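Local coordinates for protein uracil-DNA glycosylase (Epstein-Barr virus, PDB 6LYJ) that belongs to the uracil-DNA glycosylase superfamily and folds as an alpha/beta domain around a short, four-stranded parallel sheet, at residues T150-Q155 against I165-F170; T63-E68 against V154-P159; D82-I87 against K246-I251; A184-L189 against V237-F242. All coordinates share one frame; numbering follows the deposited sequence.

Contact 1 of 4, residues T150-Q155 against I165-F170; sequences TILTVQ and IGWAWF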
loop_
_atom_site.group_PDB
_atom_site.type_symbol
_atom_site.label_atom_id
_atom_site.label_comp_id
_atom_site.label_asym_id
_atom_site.label_seq_id
_atom_site.Cartn_x
_atom_site.Cartn_y
_atom_site.Cartn_z
ATOM N N THR A 150 5.672 -1.724 -6.246
ATOM C CA THR A 150 6.570 -1.080 -7.201
ATOM C C THR A 150 7.987 -0.960 -6.644
ATOM O O THR A 150 8.955 -0.951 -7.414
ATOM C CB THR A 150 6.034 0.302 -7.595
ATOM O OG1 THR A 150 5.672 1.034 -6.422
ATOM C CG2 THR A 150 4.813 0.180 -8.491
ATOM N N ILE A 151 8.125 -0.865 -5.323
ATOM C CA ILE A 151 9.414 -0.882 -4.638
ATOM C C ILE A 151 9.489 -2.170 -3.831
ATOM O O ILE A 151 8.574 -2.474 -3.055
ATOM C CB ILE A 151 9.596 0.351 -3.733
ATOM C CG1 ILE A 151 9.326 1.646 -4.501
ATOM C CG2 ILE A 151 10.989 0.373 -3.120
ATOM C CD1 ILE A 151 10.190 1.817 -5.742
ATOM N N LEU A 152 10.564 -2.937 -4.014
ATOM C CA LEU A 152 10.583 -4.306 -3.509
ATOM C C LEU A 152 11.297 -4.460 -2.171
ATOM O O LEU A 152 11.191 -5.528 -1.558
ATOM C CB LEU A 152 11.220 -5.250 -4.542
ATOM C CG LEU A 152 10.413 -5.432 -5.832
ATOM C CD1 LEU A 152 11.118 -6.360 -6.814
ATOM C CD2 LEU A 152 9.010 -5.932 -5.529
ATOM N N THR A 153 12.009 -3.437 -1.699
ATOM C CA THR A 153 12.654 -3.495 -0.395
ATOM C C THR A 153 12.414 -2.187 0.349
ATOM O O THR A 153 11.990 -1.186 -0.234
ATOM C CB THR A 153 14.164 -3.781 -0.519
ATOM O OG1 THR A 153 14.767 -2.820 -1.393
ATOM C CG2 THR A 153 14.408 -5.189 -1.066
ATOM N N VAL A 154 12.674 -2.211 1.655
ATOM C CA VAL A 154 12.549 -1.019 2.489
ATOM C C VAL A 154 13.415 -1.209 3.730
ATOM O O VAL A 154 13.525 -2.317 4.263
ATOM C CB VAL A 154 11.069 -0.741 2.848
ATOM C CG1 VAL A 154 10.495 -1.856 3.724
ATOM C CG2 VAL A 154 10.920 0.621 3.514
ATOM N N GLN A 155 14.035 -0.122 4.187
ATOM C CA GLN A 155 14.751 -0.151 5.455
ATOM C C GLN A 155 13.758 -0.092 6.611
ATOM O O GLN A 155 12.747 0.613 6.542
ATOM C CB GLN A 155 15.747 1.008 5.548
ATOM C CG GLN A 155 16.625 0.961 6.798
ATOM C CD GLN A 155 17.568 2.147 6.920
ATOM O OE1 GLN A 155 18.076 2.663 5.923
ATOM N NE2 GLN A 155 17.813 2.579 8.151
ATOM N N ILE A 165 16.577 3.473 -5.423
ATOM C CA ILE A 165 17.739 2.625 -5.657
ATOM C C ILE A 165 17.614 1.807 -6.932
ATOM O O ILE A 165 18.523 1.028 -7.253
ATOM C CB ILE A 165 18.006 1.714 -4.446
ATOM C CG1 ILE A 165 16.886 0.689 -4.295
ATOM C CG2 ILE A 165 18.153 2.556 -3.185
ATOM C CD1 ILE A 165 17.153 -0.325 -3.220
ATOM N N GLY A 166 16.519 1.960 -7.670
ATOM C CA GLY A 166 16.362 1.314 -8.959
ATOM C C GLY A 166 15.237 0.306 -9.044
ATOM O O GLY A 166 15.043 -0.279 -10.118
ATOM N N TRP A 167 14.487 0.049 -7.966
ATOM C CA TRP A 167 13.374 -0.892 -8.061
ATOM C C TRP A 167 12.296 -0.389 -9.015
ATOM O O TRP A 167 11.653 -1.187 -9.706
ATOM C CB TRP A 167 12.769 -1.159 -6.679
ATOM C CG TRP A 167 13.572 -2.084 -5.792
ATOM C CD1 TRP A 167 13.968 -1.843 -4.504
ATOM C CD2 TRP A 167 14.070 -3.387 -6.124
ATOM N NE1 TRP A 167 14.674 -2.914 -4.018
ATOM C CE2 TRP A 167 14.753 -3.874 -4.993
ATOM C CE3 TRP A 167 14.007 -4.188 -7.272
ATOM C CZ2 TRP A 167 15.367 -5.127 -4.972
ATOM C CZ3 TRP A 167 14.619 -5.430 -7.249
ATOM C CH2 TRP A 167 15.290 -5.887 -6.108
ATOM N N ALA A 168 12.060 0.928 -9.041
ATOM C CA ALA A 168 10.968 1.468 -9.848
ATOM C C ALA A 168 11.185 1.205 -11.335
ATOM O O ALA A 168 10.235 0.883 -12.058
ATOM C CB ALA A 168 10.807 2.968 -9.585
ATOM N N TRP A 169 12.428 1.321 -11.808
ATOM C CA TRP A 169 12.730 0.944 -13.188
ATOM C C TRP A 169 12.353 -0.510 -13.458
ATOM O O TRP A 169 11.708 -0.822 -14.471
ATOM C CB TRP A 169 14.216 1.177 -13.477
ATOM C CG TRP A 169 14.727 0.356 -14.615
ATOM C CD1 TRP A 169 14.635 0.649 -15.944
ATOM C CD2 TRP A 169 15.386 -0.911 -14.525
ATOM N NE1 TRP A 169 15.206 -0.356 -16.688
ATOM C CE2 TRP A 169 15.671 -1.326 -15.841
ATOM C CE3 TRP A 169 15.764 -1.736 -13.459
ATOM C CZ2 TRP A 169 16.319 -2.530 -16.119
ATOM C CZ3 TRP A 169 16.404 -2.932 -13.741
ATOM C CH2 TRP A 169 16.678 -3.314 -15.058
ATOM N N PHE A 170 12.698 -1.407 -12.531
ATOM C CA PHE A 170 12.452 -2.828 -12.751
ATOM C C PHE A 170 10.960 -3.131 -12.757
ATOM O O PHE A 170 10.465 -3.832 -13.647
ATOM C CB PHE A 170 13.171 -3.666 -11.692
ATOM C CG PHE A 170 12.818 -5.131 -11.741
ATOM C CD1 PHE A 170 13.145 -5.896 -12.850
ATOM C CD2 PHE A 170 12.162 -5.741 -10.682
ATOM C CE1 PHE A 170 12.816 -7.246 -12.909
ATOM C CE2 PHE A 170 11.835 -7.095 -10.732
ATOM C CZ PHE A 170 12.164 -7.844 -11.846
#
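Trp167 lays its indole over Leu152, joining the first turn of helix 167-181 to the loop between strands 145-149 and 154-155 of this alpha/beta fold. Trp167 CB packs on Ile151 CA at 3.9 Å. A chi1 of -76° then holds CG beside the backbone N and anti to the carbonyl carbon, with the backbone N of Leu152 3.6 Å from CG. Leu152 CB lies over the same ring system in a CH-pi contact, 3.9 Å from the centroid of the Trp167 six-membered ring. Farther out, Leu152 CD1 meets CE3 and CZ3 of Trp167 and also lies at the edge of the Phe170 ring. On the pyrrole side, Ile151 CG2 approaches Trp167 CD1 obliquely, while Ile151 CD1 reaches Ala168 CB at 4.1 Å. Val51 and Val55 of helix 42-59 also touch the indole, which is buried together with Leu152 and Thr153. Trp167 CZ2 lies near Thr153 CG2. The polar corner of the ring is satisfied at its edge, where NE1 donates to Thr153 OG1, an oxygen also hydrogen-bonded to His162 ND1. The bond is short, 2.6 Å from Trp167 NE1 to Thr153 OG1, but bent: the N-H...O angle is 145°, and OG1 stands 17° out of the indole plane.

Contact 2 of 4, residues T63-E68 against V154-P159; sequences TVYPEE and VQKGKP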
loop_
_atom_site.group_PDB
_atom_site.type_symbol
_atom_site.label_atom_id
_atom_site.label_comp_id
_atom_site.label_asym_id
_atom_site.label_seq_id
_atom_site.Cartn_x
_atom_site.Cartn_y
_atom_site.Cartn_z
ATOM N N THR A 63 18.691 -3.001 8.991
ATOM C CA THR A 63 17.665 -4.005 8.747
ATOM C C THR A 63 16.863 -3.638 7.507
ATOM O O THR A 63 16.346 -2.521 7.400
ATOM C CB THR A 63 16.730 -4.128 9.951
ATOM O OG1 THR A 63 17.499 -4.282 11.149
ATOM C CG2 THR A 63 15.809 -5.328 9.784
ATOM N N VAL A 64 16.749 -4.586 6.579
ATOM C CA VAL A 64 16.036 -4.395 5.323
ATOM C C VAL A 64 14.957 -5.463 5.209
ATOM O O VAL A 64 15.209 -6.644 5.478
ATOM C CB VAL A 64 17.001 -4.454 4.119
ATOM C CG1 VAL A 64 16.235 -4.359 2.803
ATOM C CG2 VAL A 64 18.045 -3.345 4.219
ATOM N N TYR A 65 13.755 -5.047 4.804
ATOM C CA TYR A 65 12.624 -5.942 4.634
ATOM C C TYR A 65 12.175 -5.972 3.177
ATOM O O TYR A 65 12.243 -4.950 2.488
ATOM C CB TYR A 65 11.430 -5.519 5.510
ATOM C CG TYR A 65 11.697 -5.519 6.998
ATOM C CD1 TYR A 65 12.130 -6.668 7.647
ATOM C CD2 TYR A 65 11.505 -4.371 7.755
ATOM C CE1 TYR A 65 12.364 -6.675 9.013
ATOM C CE2 TYR A 65 11.738 -4.365 9.116
ATOM C CZ TYR A 65 12.168 -5.522 9.741
ATOM O OH TYR A 65 12.406 -5.518 11.097
ATOM N N PRO A 66 11.737 -7.133 2.671
ATOM C CA PRO A 66 11.852 -8.403 3.394
ATOM C C PRO A 66 13.263 -8.971 3.249
ATOM O O PRO A 66 14.149 -8.262 2.761
ATOM C CB PRO A 66 10.812 -9.293 2.717
ATOM C CG PRO A 66 10.657 -8.732 1.351
ATOM C CD PRO A 66 10.979 -7.267 1.415
ATOM N N GLU A 67 13.478 -10.208 3.691
ATOM C CA GLU A 67 14.742 -10.879 3.427
ATOM C C GLU A 67 14.956 -11.026 1.923
ATOM O O GLU A 67 14.012 -10.991 1.128
ATOM C CB GLU A 67 14.783 -12.251 4.104
ATOM C CG GLU A 67 14.921 -12.178 5.611
ATOM C CD GLU A 67 16.266 -11.624 6.039
ATOM O OE1 GLU A 67 17.302 -12.226 5.680
ATOM O OE2 GLU A 67 16.289 -10.573 6.713
ATOM N N GLU A 68 16.223 -11.188 1.539
ATOM C CA GLU A 68 16.561 -11.279 0.121
ATOM C C GLU A 68 15.790 -12.399 -0.571
ATOM O O GLU A 68 15.283 -12.215 -1.683
ATOM C CB GLU A 68 18.065 -11.480 -0.058
ATOM C CG GLU A 68 18.459 -11.667 -1.517
ATOM C CD GLU A 68 19.951 -11.811 -1.721
ATOM O OE1 GLU A 68 20.590 -10.816 -2.113
ATOM O OE2 GLU A 68 20.487 -12.908 -1.471
ATOM N N VAL A 154 12.674 -2.211 1.655
ATOM C CA VAL A 154 12.549 -1.019 2.489
ATOM C C VAL A 154 13.415 -1.209 3.730
ATOM O O VAL A 154 13.525 -2.317 4.263
ATOM C CB VAL A 154 11.069 -0.741 2.848
ATOM C CG1 VAL A 154 10.495 -1.856 3.724
ATOM C CG2 VAL A 154 10.920 0.621 3.514
ATOM N N GLN A 155 14.035 -0.122 4.187
ATOM C CA GLN A 155 14.751 -0.151 5.455
ATOM C C GLN A 155 13.758 -0.092 6.611
ATOM O O GLN A 155 12.747 0.613 6.542
ATOM C CB GLN A 155 15.747 1.008 5.548
ATOM C CG GLN A 155 16.625 0.961 6.798
ATOM C CD GLN A 155 17.568 2.147 6.920
ATOM O OE1 GLN A 155 18.076 2.663 5.923
ATOM N NE2 GLN A 155 17.813 2.579 8.151
ATOM N N LYS A 156 14.039 -0.865 7.659
ATOM C CA LYS A 156 13.186 -0.912 8.842
ATOM C C LYS A 156 12.828 0.484 9.339
ATOM O O LYS A 156 13.700 1.331 9.536
ATOM C CB LYS A 156 13.889 -1.696 9.950
ATOM C CG LYS A 156 13.243 -1.562 11.319
ATOM C CD LYS A 156 14.065 -2.279 12.375
ATOM C CE LYS A 156 13.538 -2.002 13.775
ATOM N NZ LYS A 156 14.477 -2.494 14.822
ATOM N N GLY A 157 11.531 0.717 9.530
ATOM C CA GLY A 157 11.040 1.956 10.095
ATOM C C GLY A 157 11.101 3.171 9.196
ATOM O O GLY A 157 10.724 4.260 9.641
ATOM N N LYS A 158 11.561 3.036 7.952
ATOM C CA LYS A 158 11.758 4.182 7.065
ATOM C C LYS A 158 11.038 3.966 5.740
ATOM O O LYS A 158 11.636 3.493 4.764
ATOM C CB LYS A 158 13.247 4.445 6.848
ATOM C CG LYS A 158 13.953 4.984 8.092
ATOM C CD LYS A 158 15.436 5.210 7.845
ATOM C CE LYS A 158 16.082 5.993 8.982
ATOM N NZ LYS A 158 15.476 5.675 10.304
ATOM N N PRO A 159 9.751 4.294 5.669
ATOM C CA PRO A 159 9.016 4.128 4.409
ATOM C C PRO A 159 9.625 4.971 3.298
ATOM O O PRO A 159 10.031 6.113 3.513
ATOM C CB PRO A 159 7.602 4.604 4.755
ATOM C CG PRO A 159 7.769 5.463 5.983
ATOM C CD PRO A 159 8.906 4.849 6.741
#
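A two-stranded antiparallel sheet, separate from the parallel sheet of the domain, pairs Val64-Tyr65 with Val154-Gln155. Tyr65 and Val154 are its hydrogen-bonded pair. Tyr65 N donates to Val154 O at 2.8 Å, in an almost straight bond of 176°. The return bond, from Val154 N to Tyr65 O at 2.9 Å, is more bent, at 140°. Beyond the non-hydrogen-bonded pair Val64-Gln155, Lys156 N donates to Thr63 O at 2.9 Å. That same oxygen receives a CA-H...O contact from Gln155 CA at 3.5 Å, and Val154 O receives one from Val64 CA, so two carbonyls each collect a weak second donor.

Side chains follow the pairing. Val64 and Gln155 share one face of the sheet, where Val64 also touches Arg59 of helix 42-59. On the other face, Tyr65 CB packs on Val154 CG1 at 4.2 Å. The phenol and the Lys156 chain lie side by side and point the same way: Tyr65 CE2 is 3.5 Å from Lys156 CB, and Tyr65 OH lies beside Lys156 CG and CD, 3.9 Å from Lys156 CD. Chi1 of 167° places Lys156 CG anti to the backbone N. Thr63 CB meets Lys156 CB at 3.7 Å. Lys156 and Gly157, the latter at positive phi, are the middle residues of a type II turn closed by Lys158 N to Gln155 O. Three backbone hydrogen bonds thus fix the pairing, while the Lys156 side chain packs through its methylenes and carries NZ away from segment 63-68 at an exposed position.

Contact 3 of 4, residues D82-I87 against K246-I251; sequences DIKVVI and KGLGEI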
loop_
_atom_site.group_PDB
_atom_site.type_symbol
_atom_site.label_atom_id
_atom_site.label_comp_id
_atom_site.label_asym_id
_atom_site.label_seq_id
_atom_site.Cartn_x
_atom_site.Cartn_y
_atom_site.Cartn_z
ATOM N N ASP A 82 0.125 -17.206 -16.772
ATOM C CA ASP A 82 -1.193 -17.435 -16.194
ATOM C C ASP A 82 -1.700 -16.261 -15.361
ATOM O O ASP A 82 -2.756 -16.376 -14.731
ATOM C CB ASP A 82 -1.173 -18.707 -15.343
ATOM C CG ASP A 82 -0.888 -19.949 -16.162
ATOM O OD1 ASP A 82 -1.240 -19.969 -17.359
ATOM O OD2 ASP A 82 -0.307 -20.906 -15.609
ATOM N N ILE A 83 -0.972 -15.146 -15.330
ATOM C CA ILE A 83 -1.407 -13.987 -14.556
ATOM C C ILE A 83 -2.672 -13.405 -15.173
ATOM O O ILE A 83 -2.757 -13.212 -16.393
ATOM C CB ILE A 83 -0.284 -12.945 -14.466
ATOM C CG1 ILE A 83 0.854 -13.490 -13.596
ATOM C CG2 ILE A 83 -0.819 -11.616 -13.938
ATOM C CD1 ILE A 83 2.123 -12.684 -13.664
ATOM N N LYS A 84 -3.677 -13.155 -14.329
ATOM C CA LYS A 84 -4.966 -12.621 -14.746
ATOM C C LYS A 84 -5.303 -11.278 -14.121
ATOM O O LYS A 84 -6.102 -10.533 -14.691
ATOM C CB LYS A 84 -6.102 -13.603 -14.405
ATOM C CG LYS A 84 -6.020 -14.943 -15.105
ATOM C CD LYS A 84 -6.973 -15.945 -14.465
ATOM C CE LYS A 84 -6.890 -17.301 -15.142
ATOM N NZ LYS A 84 -7.806 -18.299 -14.518
ATOM N N VAL A 85 -4.761 -10.975 -12.944
ATOM C CA VAL A 85 -5.024 -9.726 -12.243
ATOM C C VAL A 85 -3.709 -9.230 -11.661
ATOM O O VAL A 85 -2.957 -10.006 -11.060
ATOM C CB VAL A 85 -6.084 -9.889 -11.132
ATOM C CG1 VAL A 85 -6.343 -8.554 -10.442
ATOM C CG2 VAL A 85 -7.377 -10.444 -11.695
ATOM N N VAL A 86 -3.428 -7.943 -11.844
ATOM C CA VAL A 86 -2.264 -7.287 -11.260
ATOM C C VAL A 86 -2.768 -6.222 -10.297
ATOM O O VAL A 86 -3.569 -5.361 -10.679
ATOM C CB VAL A 86 -1.347 -6.669 -12.328
ATOM C CG1 VAL A 86 -0.175 -5.959 -11.663
ATOM C CG2 VAL A 86 -0.832 -7.747 -13.271
ATOM N N ILE A 87 -2.326 -6.305 -9.046
ATOM C CA ILE A 87 -2.631 -5.318 -8.017
ATOM C C ILE A 87 -1.313 -4.681 -7.602
ATOM O O ILE A 87 -0.376 -5.390 -7.208
ATOM C CB ILE A 87 -3.337 -5.960 -6.813
ATOM C CG1 ILE A 87 -4.653 -6.611 -7.251
ATOM C CG2 ILE A 87 -3.590 -4.922 -5.732
ATOM C CD1 ILE A 87 -5.327 -7.419 -6.171
ATOM N N LYS A 246 -13.450 -12.980 -21.374
ATOM C CA LYS A 246 -12.296 -13.393 -22.161
ATOM C C LYS A 246 -12.067 -14.901 -22.128
ATOM O O LYS A 246 -11.058 -15.374 -22.663
ATOM C CB LYS A 246 -11.039 -12.666 -21.676
ATOM C CG LYS A 246 -11.081 -11.156 -21.856
ATOM C CD LYS A 246 -11.145 -10.778 -23.325
ATOM C CE LYS A 246 -11.017 -9.273 -23.514
ATOM N NZ LYS A 246 -10.954 -8.904 -24.957
ATOM N N GLY A 247 -12.979 -15.660 -21.522
ATOM C CA GLY A 247 -12.866 -17.104 -21.468
ATOM C C GLY A 247 -11.849 -17.637 -20.486
ATOM O O GLY A 247 -11.395 -18.774 -20.635
ATOM N N LEU A 248 -11.474 -16.850 -19.484
ATOM C CA LEU A 248 -10.515 -17.267 -18.476
ATOM C C LEU A 248 -11.248 -17.659 -17.198
ATOM O O LEU A 248 -12.366 -17.207 -16.941
ATOM C CB LEU A 248 -9.505 -16.153 -18.195
ATOM C CG LEU A 248 -8.730 -15.667 -19.425
ATOM C CD1 LEU A 248 -7.728 -14.591 -19.048
ATOM C CD2 LEU A 248 -8.040 -16.830 -20.129
ATOM N N GLY A 249 -10.623 -18.531 -16.411
ATOM C CA GLY A 249 -11.207 -18.907 -15.134
ATOM C C GLY A 249 -11.234 -17.728 -14.174
ATOM O O GLY A 249 -10.256 -16.994 -14.027
ATOM N N GLU A 250 -12.372 -17.556 -13.504
ATOM C CA GLU A 250 -12.514 -16.464 -12.553
ATOM C C GLU A 250 -11.727 -16.741 -11.275
ATOM O O GLU A 250 -11.401 -17.883 -10.939
ATOM C CB GLU A 250 -13.988 -16.235 -12.206
ATOM C CG GLU A 250 -14.883 -15.984 -13.409
ATOM C CD GLU A 250 -16.329 -15.710 -13.022
ATOM O OE1 GLU A 250 -16.564 -15.039 -11.994
ATOM O OE2 GLU A 250 -17.231 -16.169 -13.751
ATOM N N ILE A 251 -11.440 -15.666 -10.551
ATOM C CA ILE A 251 -10.746 -15.766 -9.274
ATOM C C ILE A 251 -11.767 -16.092 -8.195
ATOM O O ILE A 251 -12.840 -15.480 -8.135
ATOM C CB ILE A 251 -10.003 -14.458 -8.948
ATOM C CG1 ILE A 251 -9.153 -13.980 -10.133
ATOM C CG2 ILE A 251 -9.153 -14.626 -7.691
ATOM C CD1 ILE A 251 -8.059 -14.947 -10.557
HETATM O O HOH W 1 -8.601 -19.914 -16.911
#
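Lys84 gives this contact its polar part, reaching from just before strand 85-89 to the loop that follows helix 235-245. Its NZ donates to Gly249 O at 2.8 Å. The donor approaches the carbonyl from well to one side, with a C=O...N angle of 113°. A water accepts from Lys84 NZ at 3.0 Å and lies against Gly249 N as well, although this second distance is unusually short and its detail is doubtful. Gly249 N and Lys84 NZ are both donors and make no direct bond.

The apolar contacts flank this grip. The extended Lys84 chain slides past Ile251 in the opposite direction, with CD 4.2 Å from Ile251 CD1, and its CE comes 4.2 Å from Leu248 CB. Nearer the sheet, Val85 CG2 meets Ile251 CG1 at 4.3 Å.

The loop leaves helix 235-245 through a Schellman motif, with Gly247, at positive phi, as the C-prime residue. Asn240 OD1 accepts from Ile251 N, and Leu243 touches Lys84, Leu248 and Ile251. A cationic lysine tip thus meets a backbone carbonyl while its aliphatic stem packs on isoleucine and leucine; the positive charge would probably polarise the Gly249 carbonyl.

Contact 4 of 4, residues A184-L189 against V237-F242; sequences ACVFML and VLANNF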
loop_
_atom_site.group_PDB
_atom_site.type_symbol
_atom_site.label_atom_id
_atom_site.label_comp_id
_atom_site.label_asym_id
_atom_site.label_seq_id
_atom_site.Cartn_x
_atom_site.Cartn_y
_atom_site.Cartn_z
ATOM N N ALA A 184 -4.872 -10.982 -22.106
ATOM C CA ALA A 184 -5.966 -10.318 -21.407
ATOM C C ALA A 184 -5.682 -10.358 -19.915
ATOM O O ALA A 184 -5.504 -11.441 -19.346
ATOM C CB ALA A 184 -7.305 -10.991 -21.717
ATOM N N CYS A 185 -5.679 -9.188 -19.281
ATOM C CA CYS A 185 -5.306 -9.076 -17.881
ATOM C C CYS A 185 -6.040 -7.892 -17.267
ATOM O O CYS A 185 -6.375 -6.931 -17.961
ATOM C CB CYS A 185 -3.789 -8.918 -17.735
ATOM S SG CYS A 185 -3.173 -9.041 -16.050
ATOM N N VAL A 186 -6.303 -7.981 -15.959
ATOM C CA VAL A 186 -6.883 -6.884 -15.186
ATOM C C VAL A 186 -5.785 -6.224 -14.364
ATOM O O VAL A 186 -4.942 -6.909 -13.770
ATOM C CB VAL A 186 -8.028 -7.376 -14.276
ATOM C CG1 VAL A 186 -8.631 -6.211 -13.493
ATOM C CG2 VAL A 186 -9.099 -8.095 -15.086
ATOM N N PHE A 187 -5.784 -4.892 -14.338
ATOM C CA PHE A 187 -4.846 -4.100 -13.548
ATOM C C PHE A 187 -5.638 -3.200 -12.607
ATOM O O PHE A 187 -6.459 -2.396 -13.061
ATOM C CB PHE A 187 -3.930 -3.256 -14.443
ATOM C CG PHE A 187 -3.019 -4.068 -15.325
ATOM C CD1 PHE A 187 -3.501 -4.678 -16.475
ATOM C CD2 PHE A 187 -1.681 -4.223 -15.002
ATOM C CE1 PHE A 187 -2.664 -5.426 -17.287
ATOM C CE2 PHE A 187 -0.839 -4.971 -15.808
ATOM C CZ PHE A 187 -1.332 -5.571 -16.952
ATOM N N MET A 188 -5.404 -3.343 -11.302
ATOM C CA MET A 188 -6.103 -2.562 -10.283
ATOM C C MET A 188 -5.130 -1.535 -9.711
ATOM O O MET A 188 -4.177 -1.897 -9.012
ATOM C CB MET A 188 -6.662 -3.462 -9.181
ATOM C CG MET A 188 -7.632 -4.544 -9.659
ATOM S SD MET A 188 -8.257 -5.522 -8.278
ATOM C CE MET A 188 -9.364 -6.666 -9.103
ATOM N N LEU A 189 -5.380 -0.261 -10.002
ATOM C CA LEU A 189 -4.516 0.847 -9.602
ATOM C C LEU A 189 -5.266 1.717 -8.596
ATOM O O LEU A 189 -6.192 2.444 -8.970
ATOM C CB LEU A 189 -4.089 1.657 -10.826
ATOM C CG LEU A 189 -3.577 0.814 -12.003
ATOM C CD1 LEU A 189 -3.171 1.676 -13.192
ATOM C CD2 LEU A 189 -2.411 -0.044 -11.555
ATOM N N VAL A 237 -15.548 -7.591 -8.716
ATOM C CA VAL A 237 -16.629 -8.055 -9.578
ATOM C C VAL A 237 -16.311 -7.741 -11.035
ATOM O O VAL A 237 -16.456 -8.599 -11.912
ATOM C CB VAL A 237 -17.966 -7.430 -9.142
ATOM C CG1 VAL A 237 -19.072 -7.774 -10.135
ATOM C CG2 VAL A 237 -18.333 -7.885 -7.735
ATOM N N LEU A 238 -15.923 -6.494 -11.321
ATOM C CA LEU A 238 -15.603 -6.123 -12.696
ATOM C C LEU A 238 -14.468 -6.985 -13.237
ATOM O O LEU A 238 -14.477 -7.380 -14.410
ATOM C CB LEU A 238 -15.242 -4.639 -12.769
ATOM C CG LEU A 238 -16.378 -3.672 -12.428
ATOM C CD1 LEU A 238 -15.851 -2.245 -12.321
ATOM C CD2 LEU A 238 -17.500 -3.769 -13.458
ATOM N N ALA A 239 -13.483 -7.288 -12.389
ATOM C CA ALA A 239 -12.366 -8.128 -12.799
ATOM C C ALA A 239 -12.847 -9.515 -13.203
ATOM O O ALA A 239 -12.473 -10.028 -14.269
ATOM C CB ALA A 239 -11.337 -8.219 -11.673
ATOM N N ASN A 240 -13.680 -10.146 -12.361
ATOM C CA ASN A 240 -14.165 -11.475 -12.730
ATOM C C ASN A 240 -15.081 -11.433 -13.952
ATOM O O ASN A 240 -15.067 -12.371 -14.759
ATOM C CB ASN A 240 -14.877 -12.137 -11.552
ATOM C CG ASN A 240 -13.927 -12.931 -10.670
ATOM O OD1 ASN A 240 -12.821 -13.275 -11.089
ATOM N ND2 ASN A 240 -14.360 -13.238 -9.451
ATOM N N ASN A 241 -15.878 -10.372 -14.112
ATOM C CA ASN A 241 -16.672 -10.231 -15.333
ATOM C C ASN A 241 -15.774 -10.188 -16.562
ATOM O O ASN A 241 -16.060 -10.833 -17.579
ATOM C CB ASN A 241 -17.546 -8.977 -15.273
ATOM C CG ASN A 241 -18.642 -9.075 -14.233
ATOM O OD1 ASN A 241 -18.950 -10.160 -13.737
ATOM N ND2 ASN A 241 -19.255 -7.942 -13.912
ATOM N N PHE A 242 -14.680 -9.429 -16.480
ATOM C CA PHE A 242 -13.741 -9.359 -17.592
ATOM C C PHE A 242 -13.160 -10.734 -17.891
ATOM O O PHE A 242 -13.147 -11.179 -19.044
ATOM C CB PHE A 242 -12.635 -8.352 -17.275
ATOM C CG PHE A 242 -11.570 -8.253 -18.329
ATOM C CD1 PHE A 242 -11.757 -7.456 -19.449
ATOM C CD2 PHE A 242 -10.367 -8.931 -18.188
ATOM C CE1 PHE A 242 -10.773 -7.351 -20.420
ATOM C CE2 PHE A 242 -9.378 -8.827 -19.153
ATOM C CZ PHE A 242 -9.581 -8.035 -20.270
#
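Val186 and Phe242 form the tightest side-chain contact here, with Val186 CG2 3.5 Å from Phe242 CD2. The two side chains slide past each other in opposite directions. Chi1 of 177° sets Phe242 CG anti to the backbone N, and the ring reaches on toward the start of the strand, where CE2 lies 3.9 Å from Ala184 CB. At the ring edge, near its plane, Cys185 N comes within 3.7 Å of Phe242 CE2. One turn back on the helix, Ala239 CB takes two partners: Val186 CG1 at 3.8 Å and Met188 CE at 3.6 Å. The Met188 chain is extended beyond CG, which brings its terminal methyl to the helix.

No hydrogen bond crosses this interface. The strand is held from its sides instead, as Val186 bonds through its backbone to Lys84 and Val86, and Cys185 and Phe187 bond to Leu207. Phe242 also touches Leu207, and Leu238 touches Leu209, so the helix also touches strand 207-211. The axes of strand 186-189 and helix 237-242 come within 9.4 Å of each other and run nearly antiparallel, at 166°, as expected where a helix packs on the face of a parallel sheet in an alpha/beta fold such as this one.

In the fold
Contacts 3 and 4 share one side of the domain, their centres about 7 Å apart. They use the neighbouring strands 85-89 and 186-190 of the parallel sheet, and contact 4 lies within the chain loop that contact 3 closes. Contact 4 is buried and wholly apolar between side chains, whereas contact 3 mixes apolar packing with a lysine-to-backbone bond near solvent. Contacts 1 and 2 lie across the chain's centre from them, share Val154 and Gln155, and touch through Leu152 and Thr153 against Val64, Tyr65 and Pro66. Contact 1 rests on a buried indole; contact 2, farthest out at about 17 Å from the chain centre to its own, combines three backbone hydrogen bonds with Tyr65 packed on Lys156.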